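Local coordinates for protein aminoglycoside phosphotransferase (Mycobacterium smegmatis, PDB 6EF6) that phosphorylates (S)-1-amino-2-propanol as the kinase of an aminoacetone utilization microcompartment, and has the fold of the aminoglycoside phosphotransferase family, at residues L68-Q73 with V122-V127; D74-H79 with G171-D176; R152-L157 with A287-R292. One frame throughout, in Å; residues are numbered along the deposited sequence.

Contact 1: residues L68-Q73 with V122-V127; sequences LRVHRQ and VPRHVV. With BEZ (benzoic acid), chain B.
Strands 64-70 and 124-130 are neighbours in the antiparallel five-stranded sheet of the kinase-like N-terminal lobe, and Arg69 and Val127 form a hydrogen-bonded pair there. Arg69 N reaches Val127 O at 2.8 Å, and Val127 N returns a bond to Arg69 O at 3.0 Å. Val70 and Val126 follow as a non-hydrogen-bonded pair, their branched side chains suiting the extended backbone. Beyond the end of strand 64-70, His71 N still bonds to His125 O at 2.8 Å. The carbonyl of His71 is then gripped side-on by Arg124, whose NE and NH2 lie 3.2 and 3.0 Å from His71 O. That oxygen sits in the guanidinium plane, but NH2 approaches from above the carbonyl plane. Bends at chi2 and chi3 (-71° and -60°) turn the arginine back toward segment 68-73, and its NH2 also makes a salt bridge to Asp27. A water accepts from His125 N and donates to Arg72 O, continuing the link where the strands part.

The two faces of the sheet carry different side chains. On that of Val70 and Val126, Leu68 CD1 presses on Val126 CG1 at 3.4 Å, tighter than usual for two carbons. On the other, Arg69 and Val127 lie side by side. The arginine is extended until it bends at chi3 (76°), and from there its NH1 donates to O1 of benzoic acid at 2.9 Å while NH2 pairs with Glu84, so one long cationic side chain meets both the ligand and an acidic residue of helix 78-94. Helix 28-35 packs on the Leu68, Val70 and Val126 face, helix 78-94 meets His71 and Val127 on the other, and strands 55-61 and 112-114 flank the pair.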
loop_
_atom_site.group_PDB
_atom_site.type_symbol
_atom_site.label_atom_id
_atom_site.label_comp_id
_atom_site.label_asym_id
_atom_site.label_seq_id
_atom_site.Cartn_x
_atom_site.Cartn_y
_atom_site.Cartn_z
ATOM N N LEU A 68 -4.165 -10.957 -13.907
ATOM C CA LEU A 68 -2.989 -11.753 -13.576
ATOM C C LEU A 68 -1.915 -10.855 -12.959
ATOM O O LEU A 68 -1.493 -9.873 -13.584
ATOM C CB LEU A 68 -2.465 -12.442 -14.840
ATOM C CG LEU A 68 -1.431 -13.522 -14.635
ATOM C CD1 LEU A 68 -2.028 -14.733 -13.970
ATOM C CD2 LEU A 68 -0.863 -13.916 -16.013
ATOM N N ARG A 69 -1.475 -11.170 -11.745
ATOM C CA ARG A 69 -0.440 -10.411 -11.050
ATOM C C ARG A 69 0.888 -11.174 -11.072
ATOM O O ARG A 69 0.987 -12.265 -10.492
ATOM C CB ARG A 69 -0.868 -10.169 -9.601
ATOM C CG ARG A 69 0.145 -9.417 -8.758
ATOM C CD ARG A 69 -0.424 -9.165 -7.360
ATOM N NE ARG A 69 -0.388 -10.362 -6.547
ATOM C CZ ARG A 69 -0.809 -10.405 -5.281
ATOM N NH1 ARG A 69 -1.387 -9.339 -4.714
ATOM N NH2 ARG A 69 -0.625 -11.508 -4.595
ATOM N N VAL A 70 1.911 -10.604 -11.704
ATOM C CA VAL A 70 3.247 -11.202 -11.748
ATOM C C VAL A 70 4.114 -10.507 -10.694
ATOM O O VAL A 70 4.425 -9.320 -10.812
ATOM C CB VAL A 70 3.874 -11.087 -13.143
ATOM C CG1 VAL A 70 5.309 -11.661 -13.153
ATOM C CG2 VAL A 70 3.035 -11.818 -14.190
ATOM N N HIS A 71 4.530 -11.235 -9.659
ATOM C CA HIS A 71 5.255 -10.618 -8.554
ATOM C C HIS A 71 6.667 -10.258 -8.969
ATOM O O HIS A 71 7.359 -11.023 -9.653
ATOM C CB HIS A 71 5.303 -11.579 -7.372
ATOM C CG HIS A 71 4.006 -11.690 -6.649
ATOM N ND1 HIS A 71 3.738 -10.965 -5.513
ATOM C CD2 HIS A 71 2.895 -12.418 -6.903
ATOM C CE1 HIS A 71 2.507 -11.236 -5.109
ATOM N NE2 HIS A 71 1.982 -12.134 -5.921
ATOM N N ARG A 72 7.098 -9.070 -8.572
ATOM C CA ARG A 72 8.457 -8.704 -8.865
ATOM C C ARG A 72 9.430 -9.620 -8.123
ATOM O O ARG A 72 9.076 -10.331 -7.179
ATOM C CB ARG A 72 8.702 -7.225 -8.601
ATOM C CG ARG A 72 8.532 -6.809 -7.193
ATOM C CD ARG A 72 8.741 -5.312 -7.148
ATOM N NE ARG A 72 8.799 -4.795 -5.792
ATOM C CZ ARG A 72 7.730 -4.486 -5.069
ATOM N NH1 ARG A 72 7.882 -4.008 -3.843
ATOM N NH2 ARG A 72 6.513 -4.647 -5.573
ATOM N N GLN A 73 10.657 -9.651 -8.628
ATOM C CA GLN A 73 11.653 -10.583 -8.133
ATOM C C GLN A 73 12.063 -10.219 -6.714
ATOM O O GLN A 73 12.201 -9.045 -6.374
ATOM C CB GLN A 73 12.881 -10.544 -9.054
ATOM C CG GLN A 73 14.098 -11.247 -8.500
ATOM C CD GLN A 73 15.301 -11.128 -9.415
ATOM O OE1 GLN A 73 15.178 -11.240 -10.636
ATOM N NE2 GLN A 73 16.471 -10.887 -8.826
ATOM N N VAL A 122 15.864 -16.100 -11.079
ATOM C CA VAL A 122 15.148 -16.933 -10.113
ATOM C C VAL A 122 13.657 -17.059 -10.458
ATOM O O VAL A 122 13.098 -16.200 -11.132
ATOM C CB VAL A 122 15.332 -16.416 -8.657
ATOM C CG1 VAL A 122 16.800 -16.493 -8.243
ATOM C CG2 VAL A 122 14.781 -14.993 -8.503
ATOM N N PRO A 123 13.029 -18.139 -9.995
ATOM C CA PRO A 123 11.589 -18.319 -10.220
ATOM C C PRO A 123 10.744 -17.105 -9.822
ATOM O O PRO A 123 11.072 -16.360 -8.897
ATOM C CB PRO A 123 11.254 -19.539 -9.357
ATOM C CG PRO A 123 12.524 -20.348 -9.347
ATOM C CD PRO A 123 13.668 -19.366 -9.472
ATOM N N ARG A 124 9.635 -16.919 -10.545
ATOM C CA ARG A 124 8.710 -15.810 -10.352
ATOM C C ARG A 124 7.341 -16.339 -9.956
ATOM O O ARG A 124 6.864 -17.330 -10.524
ATOM C CB ARG A 124 8.554 -15.039 -11.665
ATOM C CG ARG A 124 9.889 -14.638 -12.273
ATOM C CD ARG A 124 10.515 -13.550 -11.447
ATOM N NE ARG A 124 9.648 -12.392 -11.421
ATOM C CZ ARG A 124 9.584 -11.477 -12.384
ATOM N NH1 ARG A 124 10.350 -11.571 -13.464
ATOM N NH2 ARG A 124 8.756 -10.457 -12.263
ATOM N N HIS A 125 6.718 -15.670 -8.996
ATOM C CA HIS A 125 5.417 -16.069 -8.487
ATOM C C HIS A 125 4.312 -15.244 -9.140
ATOM O O HIS A 125 4.483 -14.048 -9.431
ATOM C CB HIS A 125 5.392 -15.932 -6.959
ATOM C CG HIS A 125 6.635 -16.456 -6.305
ATOM N ND1 HIS A 125 7.070 -17.756 -6.466
ATOM C CD2 HIS A 125 7.556 -15.845 -5.521
ATOM C CE1 HIS A 125 8.205 -17.921 -5.813
ATOM N NE2 HIS A 125 8.513 -16.782 -5.218
ATOM N N VAL A 126 3.181 -15.902 -9.381
ATOM C CA VAL A 126 2.046 -15.325 -10.082
ATOM C C VAL A 126 0.778 -15.669 -9.309
ATOM O O VAL A 126 0.641 -16.782 -8.801
ATOM C CB VAL A 126 2.009 -15.882 -11.526
ATOM C CG1 VAL A 126 0.872 -15.295 -12.268
ATOM C CG2 VAL A 126 3.341 -15.577 -12.238
ATOM N N VAL A 127 -0.144 -14.716 -9.203
ATOM C CA VAL A 127 -1.482 -14.973 -8.668
ATOM C C VAL A 127 -2.514 -14.456 -9.669
ATOM O O VAL A 127 -2.344 -13.380 -10.250
ATOM C CB VAL A 127 -1.696 -14.361 -7.257
ATOM C CG1 VAL A 127 -3.068 -14.729 -6.754
ATOM C CG2 VAL A 127 -0.631 -14.812 -6.309
HETATM C C BEZ B . -3.125 -6.789 -7.045
HETATM O O1 BEZ B . -3.079 -7.356 -5.953
HETATM O O2 BEZ B . -2.073 -6.281 -7.527
HETATM C C1 BEZ B . -4.434 -6.722 -7.755
HETATM C C2 BEZ B . -4.646 -5.781 -8.745
HETATM C C3 BEZ B . -5.873 -5.738 -9.396
HETATM C C4 BEZ B . -6.881 -6.625 -9.042
HETATM C C5 BEZ B . -6.660 -7.572 -8.046
HETATM C C6 BEZ B . -5.442 -7.607 -7.401
HETATM O O HOH W 1 8.402 -13.323 -7.718
#

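Contact 2: residues D74-H79 with G171-D176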
loop_
_atom_site.group_PDB
_atom_site.type_symbol
_atom_site.label_atom_id
_atom_site.label_comp_id
_atom_site.label_asym_id
_atom_site.label_seq_id
_atom_site.Cartn_x
_atom_site.Cartn_y
_atom_site.Cartn_z
ATOM N N ASP A 74 12.222 -11.237 -5.872
ATOM C CA ASP A 74 12.914 -11.182 -4.591
ATOM C C ASP A 74 12.114 -10.516 -3.468
ATOM O O ASP A 74 12.567 -10.538 -2.325
ATOM C CB ASP A 74 14.307 -10.526 -4.680
ATOM C CG ASP A 74 15.328 -11.429 -5.352
ATOM O OD1 ASP A 74 15.251 -12.662 -5.152
ATOM O OD2 ASP A 74 16.195 -10.913 -6.093
ATOM N N TYR A 75 10.945 -9.943 -3.734
ATOM C CA TYR A 75 10.260 -9.206 -2.669
ATOM C C TYR A 75 9.611 -10.140 -1.660
ATOM O O TYR A 75 9.707 -9.895 -0.453
ATOM C CB TYR A 75 9.227 -8.251 -3.260
ATOM C CG TYR A 75 8.745 -7.102 -2.355
ATOM C CD1 TYR A 75 9.644 -6.148 -1.857
ATOM C CD2 TYR A 75 7.403 -6.938 -2.100
ATOM C CE1 TYR A 75 9.199 -5.072 -1.075
ATOM C CE2 TYR A 75 6.941 -5.851 -1.292
ATOM C CZ TYR A 75 7.846 -4.952 -0.809
ATOM O OH TYR A 75 7.430 -3.864 -0.055
ATOM N N HIS A 76 8.944 -11.213 -2.115
ATOM C CA HIS A 76 8.323 -12.157 -1.198
ATOM C C HIS A 76 8.724 -13.579 -1.543
ATOM O O HIS A 76 8.991 -13.901 -2.704
ATOM C CB HIS A 76 6.802 -12.135 -1.318
ATOM C CG HIS A 76 6.164 -10.865 -0.861
ATOM N ND1 HIS A 76 6.357 -10.342 0.398
ATOM C CD2 HIS A 76 5.283 -10.050 -1.486
ATOM C CE1 HIS A 76 5.648 -9.224 0.509
ATOM N NE2 HIS A 76 4.990 -9.030 -0.618
ATOM N N GLN A 77 8.684 -14.433 -0.519
ATOM C CA GLN A 77 8.662 -15.874 -0.680
ATOM C C GLN A 77 7.231 -16.355 -0.863
ATOM O O GLN A 77 6.276 -15.679 -0.470
ATOM C CB GLN A 77 9.238 -16.541 0.565
ATOM C CG GLN A 77 10.667 -16.146 0.877
ATOM C CD GLN A 77 11.605 -16.409 -0.283
ATOM O OE1 GLN A 77 12.150 -15.480 -0.887
ATOM N NE2 GLN A 77 11.799 -17.681 -0.602
ATOM N N PRO A 78 7.028 -17.551 -1.402
ATOM C CA PRO A 78 5.643 -17.972 -1.676
ATOM C C PRO A 78 4.772 -18.098 -0.440
ATOM O O PRO A 78 3.593 -17.769 -0.514
ATOM C CB PRO A 78 5.795 -19.305 -2.421
ATOM C CG PRO A 78 7.191 -19.354 -2.867
ATOM C CD PRO A 78 8.018 -18.512 -1.930
ATOM N N HIS A 79 5.304 -18.551 0.689
ATOM C CA HIS A 79 4.475 -18.676 1.884
ATOM C C HIS A 79 3.957 -17.327 2.352
ATOM O O HIS A 79 2.852 -17.241 2.896
ATOM C CB HIS A 79 5.251 -19.399 2.992
ATOM C CG HIS A 79 6.228 -18.527 3.725
ATOM N ND1 HIS A 79 7.540 -18.375 3.326
ATOM C CD2 HIS A 79 6.084 -17.770 4.839
ATOM C CE1 HIS A 79 8.159 -17.558 4.159
ATOM N NE2 HIS A 79 7.297 -17.176 5.085
ATOM N N GLY A 171 2.658 -15.742 8.058
ATOM C CA GLY A 171 3.904 -15.021 8.042
ATOM C C GLY A 171 3.852 -13.831 7.112
ATOM O O GLY A 171 3.635 -14.013 5.908
ATOM N N ARG A 172 4.023 -12.637 7.665
ATOM C CA ARG A 172 4.193 -11.450 6.837
ATOM C C ARG A 172 5.252 -10.563 7.478
ATOM O O ARG A 172 5.477 -10.627 8.684
ATOM C CB ARG A 172 2.921 -10.607 6.682
ATOM C CG ARG A 172 1.795 -11.305 5.957
ATOM C CD ARG A 172 2.077 -11.491 4.467
ATOM N NE ARG A 172 2.281 -10.216 3.789
ATOM C CZ ARG A 172 2.457 -10.051 2.488
ATOM N NH1 ARG A 172 2.496 -11.079 1.661
ATOM N NH2 ARG A 172 2.571 -8.858 2.006
ATOM N N PHE A 173 5.901 -9.743 6.670
ATOM C CA PHE A 173 6.913 -8.819 7.161
ATOM C C PHE A 173 6.296 -7.661 7.936
ATOM O O PHE A 173 5.070 -7.552 8.089
ATOM C CB PHE A 173 7.867 -8.395 6.037
ATOM C CG PHE A 173 7.233 -7.681 4.839
ATOM C CD1 PHE A 173 5.970 -7.093 4.872
ATOM C CD2 PHE A 173 7.944 -7.592 3.643
ATOM C CE1 PHE A 173 5.458 -6.454 3.766
ATOM C CE2 PHE A 173 7.409 -6.901 2.540
ATOM C CZ PHE A 173 6.191 -6.352 2.606
ATOM N N SER A 174 7.166 -6.828 8.506
ATOM C CA SER A 174 6.767 -5.748 9.409
ATOM C C SER A 174 7.175 -4.376 8.884
ATOM O O SER A 174 8.236 -4.222 8.243
ATOM C CB SER A 174 7.398 -5.911 10.785
ATOM O OG SER A 174 6.932 -7.123 11.378
ATOM N N TRP A 175 6.323 -3.392 9.169
ATOM C CA TRP A 175 6.588 -1.996 8.899
ATOM C C TRP A 175 6.827 -1.350 10.251
ATOM O O TRP A 175 6.167 -0.386 10.615
ATOM C CB TRP A 175 5.434 -1.341 8.135
ATOM C CG TRP A 175 5.244 -1.943 6.794
ATOM C CD1 TRP A 175 4.274 -2.862 6.392
ATOM C CD2 TRP A 175 6.034 -1.690 5.614
ATOM N NE1 TRP A 175 4.449 -3.192 5.082
ATOM C CE2 TRP A 175 5.519 -2.513 4.577
ATOM C CE3 TRP A 175 7.153 -0.873 5.333
ATOM C CZ2 TRP A 175 6.050 -2.519 3.311
ATOM C CZ3 TRP A 175 7.702 -0.916 4.056
ATOM C CH2 TRP A 175 7.135 -1.707 3.057
ATOM N N ASP A 176 7.796 -1.884 10.987
ATOM C CA ASP A 176 8.221 -1.317 12.261
ATOM C C ASP A 176 9.353 -0.331 12.049
ATOM O O ASP A 176 9.737 -0.067 10.916
ATOM C CB ASP A 176 8.585 -2.430 13.247
ATOM C CG ASP A 176 9.659 -3.385 12.744
ATOM O OD1 ASP A 176 10.194 -3.154 11.665
ATOM O OD2 ASP A 176 9.959 -4.341 13.481
#
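The imidazole of His76 lies between two flat groups: Arg172 NH1 stands 3.8 Å above one face and Tyr75 CD2 3.5 Å from the opposite face, both displaced from the ring centre. The guanidinium plane is tilted 46° from the ring, so it leans over the histidine without stacking flat on it. Arg172 NH2 comes closest, 3.4 Å from His76 CE1. Phe173 completes an aromatic cluster. It turns an edge to the face of Tyr75 in an offset edge-to-face pair, centroids 5.6 Å apart and planes at 81°, and it meets the His76 ring obliquely, with CE2 3.6 Å from His76 CE1. Its chi1 of 60° sets the ring between the backbone N and carbonyl carbon, directed at segment 74-79. At the edge of the Trp175 ring lies Tyr75 OH, 3.8 Å from Trp175 CH2.

No hydrogen bond joins the two segments directly, yet their polar ends converge on residues 254-256. Tyr75 OH bonds to Asp255 and also to Trp187, which lines the pocket of the bound (2R)-1-methoxypropan-2-amine, while His76 NE2 and Arg172 NH2 both bond to Asp254 O. Tyrosine and histidine suit these places because each offers a ring for packing and a polar atom for the loop beyond. Arginine can likewise serve several carbonyls, with NE going to Cys256 O and NH1 to Glu80 O.

The contact thus joins the turn that leads from strand 64-70 into helix 78-94, for which Gln77 is N-cap, to the loop between helices 147-163 and 177-180, whose Phe173 and Trp175 form backbone hydrogen bonds with Phe258.

Contact 3: residues R152-L157 with A287-R292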
loop_
_atom_site.group_PDB
_atom_site.type_symbol
_atom_site.label_atom_id
_atom_site.label_comp_id
_atom_site.label_asym_id
_atom_site.label_seq_id
_atom_site.Cartn_x
_atom_site.Cartn_y
_atom_site.Cartn_z
ATOM N N ARG A 152 -13.509 5.056 5.906
ATOM C CA ARG A 152 -14.474 4.084 6.387
ATOM C C ARG A 152 -14.023 2.662 6.055
ATOM O O ARG A 152 -14.137 1.752 6.896
ATOM C CB ARG A 152 -15.813 4.399 5.737
ATOM C CG ARG A 152 -16.927 3.503 6.238
ATOM C CD ARG A 152 -18.207 3.661 5.430
ATOM N NE ARG A 152 -18.116 3.028 4.112
ATOM C CZ ARG A 152 -18.328 3.638 2.946
ATOM N NH1 ARG A 152 -18.612 4.936 2.895
ATOM N NH2 ARG A 152 -18.246 2.938 1.819
ATOM N N ILE A 153 -13.540 2.442 4.841
ATOM C CA ILE A 153 -13.073 1.103 4.441
ATOM C C ILE A 153 -11.830 0.696 5.236
ATOM O O ILE A 153 -11.713 -0.472 5.691
ATOM C CB ILE A 153 -12.867 1.056 2.921
ATOM C CG1 ILE A 153 -14.229 1.164 2.238
ATOM C CG2 ILE A 153 -12.073 -0.242 2.496
ATOM C CD1 ILE A 153 -14.173 1.385 0.728
ATOM N N THR A 154 -10.948 1.654 5.510
ATOM C CA THR A 154 -9.780 1.358 6.339
ATOM C C THR A 154 -10.205 0.891 7.726
ATOM O O THR A 154 -9.665 -0.095 8.267
ATOM C CB THR A 154 -8.877 2.591 6.430
ATOM O OG1 THR A 154 -8.439 2.995 5.138
ATOM C CG2 THR A 154 -7.636 2.250 7.284
ATOM N N ALA A 155 -11.177 1.572 8.356
ATOM C CA ALA A 155 -11.678 1.150 9.654
ATOM C C ALA A 155 -12.198 -0.272 9.597
ATOM O O ALA A 155 -12.014 -1.047 10.535
ATOM C CB ALA A 155 -12.768 2.111 10.121
ATOM N N SER A 156 -12.895 -0.632 8.533
ATOM C CA SER A 156 -13.383 -2.004 8.431
ATOM C C SER A 156 -12.242 -3.006 8.323
ATOM O O SER A 156 -12.356 -4.117 8.855
ATOM C CB SER A 156 -14.260 -2.146 7.203
ATOM O OG SER A 156 -15.436 -1.376 7.384
ATOM N N LEU A 157 -11.161 -2.660 7.613
ATOM C CA LEU A 157 -9.989 -3.539 7.569
ATOM C C LEU A 157 -9.348 -3.658 8.933
ATOM O O LEU A 157 -8.905 -4.751 9.317
ATOM C CB LEU A 157 -8.977 -3.007 6.551
ATOM C CG LEU A 157 -9.374 -3.207 5.089
ATOM C CD1 LEU A 157 -8.461 -2.411 4.171
ATOM C CD2 LEU A 157 -9.347 -4.692 4.688
ATOM N N ALA A 287 -13.765 11.290 9.689
ATOM C CA ALA A 287 -15.214 11.148 9.792
ATOM C C ALA A 287 -15.676 9.800 9.257
ATOM O O ALA A 287 -16.532 9.129 9.850
ATOM C CB ALA A 287 -15.913 12.276 9.024
ATOM N N GLY A 288 -15.074 9.352 8.149
ATOM C CA GLY A 288 -15.424 8.041 7.601
ATOM C C GLY A 288 -14.968 6.904 8.502
ATOM O O GLY A 288 -15.729 5.973 8.799
ATOM N N TYR A 289 -13.742 7.003 9.006
ATOM C CA TYR A 289 -13.197 5.988 9.907
ATOM C C TYR A 289 -14.070 5.820 11.132
ATOM O O TYR A 289 -14.503 4.692 11.476
ATOM C CB TYR A 289 -11.773 6.381 10.301
ATOM C CG TYR A 289 -11.025 5.263 10.982
ATOM C CD1 TYR A 289 -11.249 4.944 12.284
ATOM C CD2 TYR A 289 -10.075 4.537 10.301
ATOM C CE1 TYR A 289 -10.551 3.917 12.935
ATOM C CE2 TYR A 289 -9.400 3.492 10.920
ATOM C CZ TYR A 289 -9.658 3.205 12.216
ATOM O OH TYR A 289 -8.994 2.172 12.900
ATOM N N ARG A 290 -14.406 6.954 11.788
ATOM C CA ARG A 290 -15.156 6.892 13.029
ATOM C C ARG A 290 -16.568 6.378 12.836
ATOM O O ARG A 290 -17.189 5.949 13.809
ATOM C CB ARG A 290 -15.174 8.288 13.689
ATOM C CG ARG A 290 -13.852 8.685 14.302
ATOM C CD ARG A 290 -13.906 10.082 14.956
ATOM N NE ARG A 290 -12.655 10.343 15.691
ATOM C CZ ARG A 290 -12.107 11.531 15.890
ATOM N NH1 ARG A 290 -12.623 12.628 15.369
ATOM N NH2 ARG A 290 -10.996 11.612 16.617
ATOM N N SER A 291 -17.099 6.371 11.617
ATOM C CA SER A 291 -18.405 5.790 11.343
ATOM C C SER A 291 -18.409 4.277 11.560
ATOM O O SER A 291 -19.491 3.700 11.741
ATOM C CB SER A 291 -18.898 6.156 9.939
ATOM O OG SER A 291 -18.360 5.322 8.923
ATOM N N ARG A 292 -17.243 3.641 11.532
ATOM C CA ARG A 292 -17.114 2.191 11.697
ATOM C C ARG A 292 -16.298 1.763 12.899
ATOM O O ARG A 292 -16.587 0.687 13.450
ATOM C CB ARG A 292 -16.464 1.574 10.439
ATOM C CG ARG A 292 -17.335 1.599 9.232
ATOM C CD ARG A 292 -18.483 0.607 9.324
ATOM N NE ARG A 292 -19.517 0.913 8.336
ATOM C CZ ARG A 292 -19.529 0.470 7.082
ATOM N NH1 ARG A 292 -18.564 -0.315 6.621
ATOM N NH2 ARG A 292 -20.523 0.822 6.280
#
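Ala155 sets its methyl group squarely over the ring of Tyr289, a CH-pi contact that joins helix 147-163 to the C-terminal end of helix 278-290 in the helical part of this phosphotransferase fold. Ala155 CB is 3.6 Å from the ring centroid and only 8° off the ring normal. The same methyl lies 3.4 Å from Tyr289 O, and Arg292 CB closes on it from the following residues. A small side chain suits this spot, since ring, carbonyl and arginine all gather about one carbon. Tyr289 starts out from the far side of its backbone, but with CG anti to the backbone N (chi1 -168°) the ring swings back along helix 147-163, and its hydroxyl bonds to His158 and Arg293. Gly288, with no side chain, lets the backbones come close: Arg152 CA is 3.3 Å from Gly288 O in a CA-H...O contact.

Outward, the packing gives way to long arginines on the solvent side. Arg152 is described in one of two modelled conformers, so its outer contacts are less certain. In this one Arg152 and Arg292 cross obliquely, their aliphatic parts touching at CG of each, 3.6 Å apart. Arg152 CD stands over the centre of one face of the Arg292 guanidinium, whose plane is tilted 46° from that of Arg152. Arg152 NE and Arg292 NH2 are 3.9 Å apart, and Arg292 NH1 makes a salt bridge to Asp96. At the border between the two regions, Ser156 OG meets the guanidinium edge of Arg292 near its plane, accepting a weak hydrogen bond from NH1 at 3.4 Å.

Overall arrangement
Contacts 1 and 2 are neighbours, centres about 14 Å apart: strand 64-70 of the five-stranded sheet runs into the turn before helix 78-94, and His125 CE1 touches Pro78 CG at 3.4 Å. Contact 3 stands apart, its centre about 32 Å from that of contact 1, on the opposite side of the chain's centre, and about 26 Å from that of contact 2. Along the chain contact 1 closes before contact 3 opens, whereas contact 2 alternates with both. Segment 171-176, following helix 147-163, reaches back to the lobe of the five-stranded sheet. Contact 2 thus joins the two lobes near the bound (2R)-1-methoxypropan-2-amine and a sodium ion, while contact 3 packs helix 147-163 against helix 278-290.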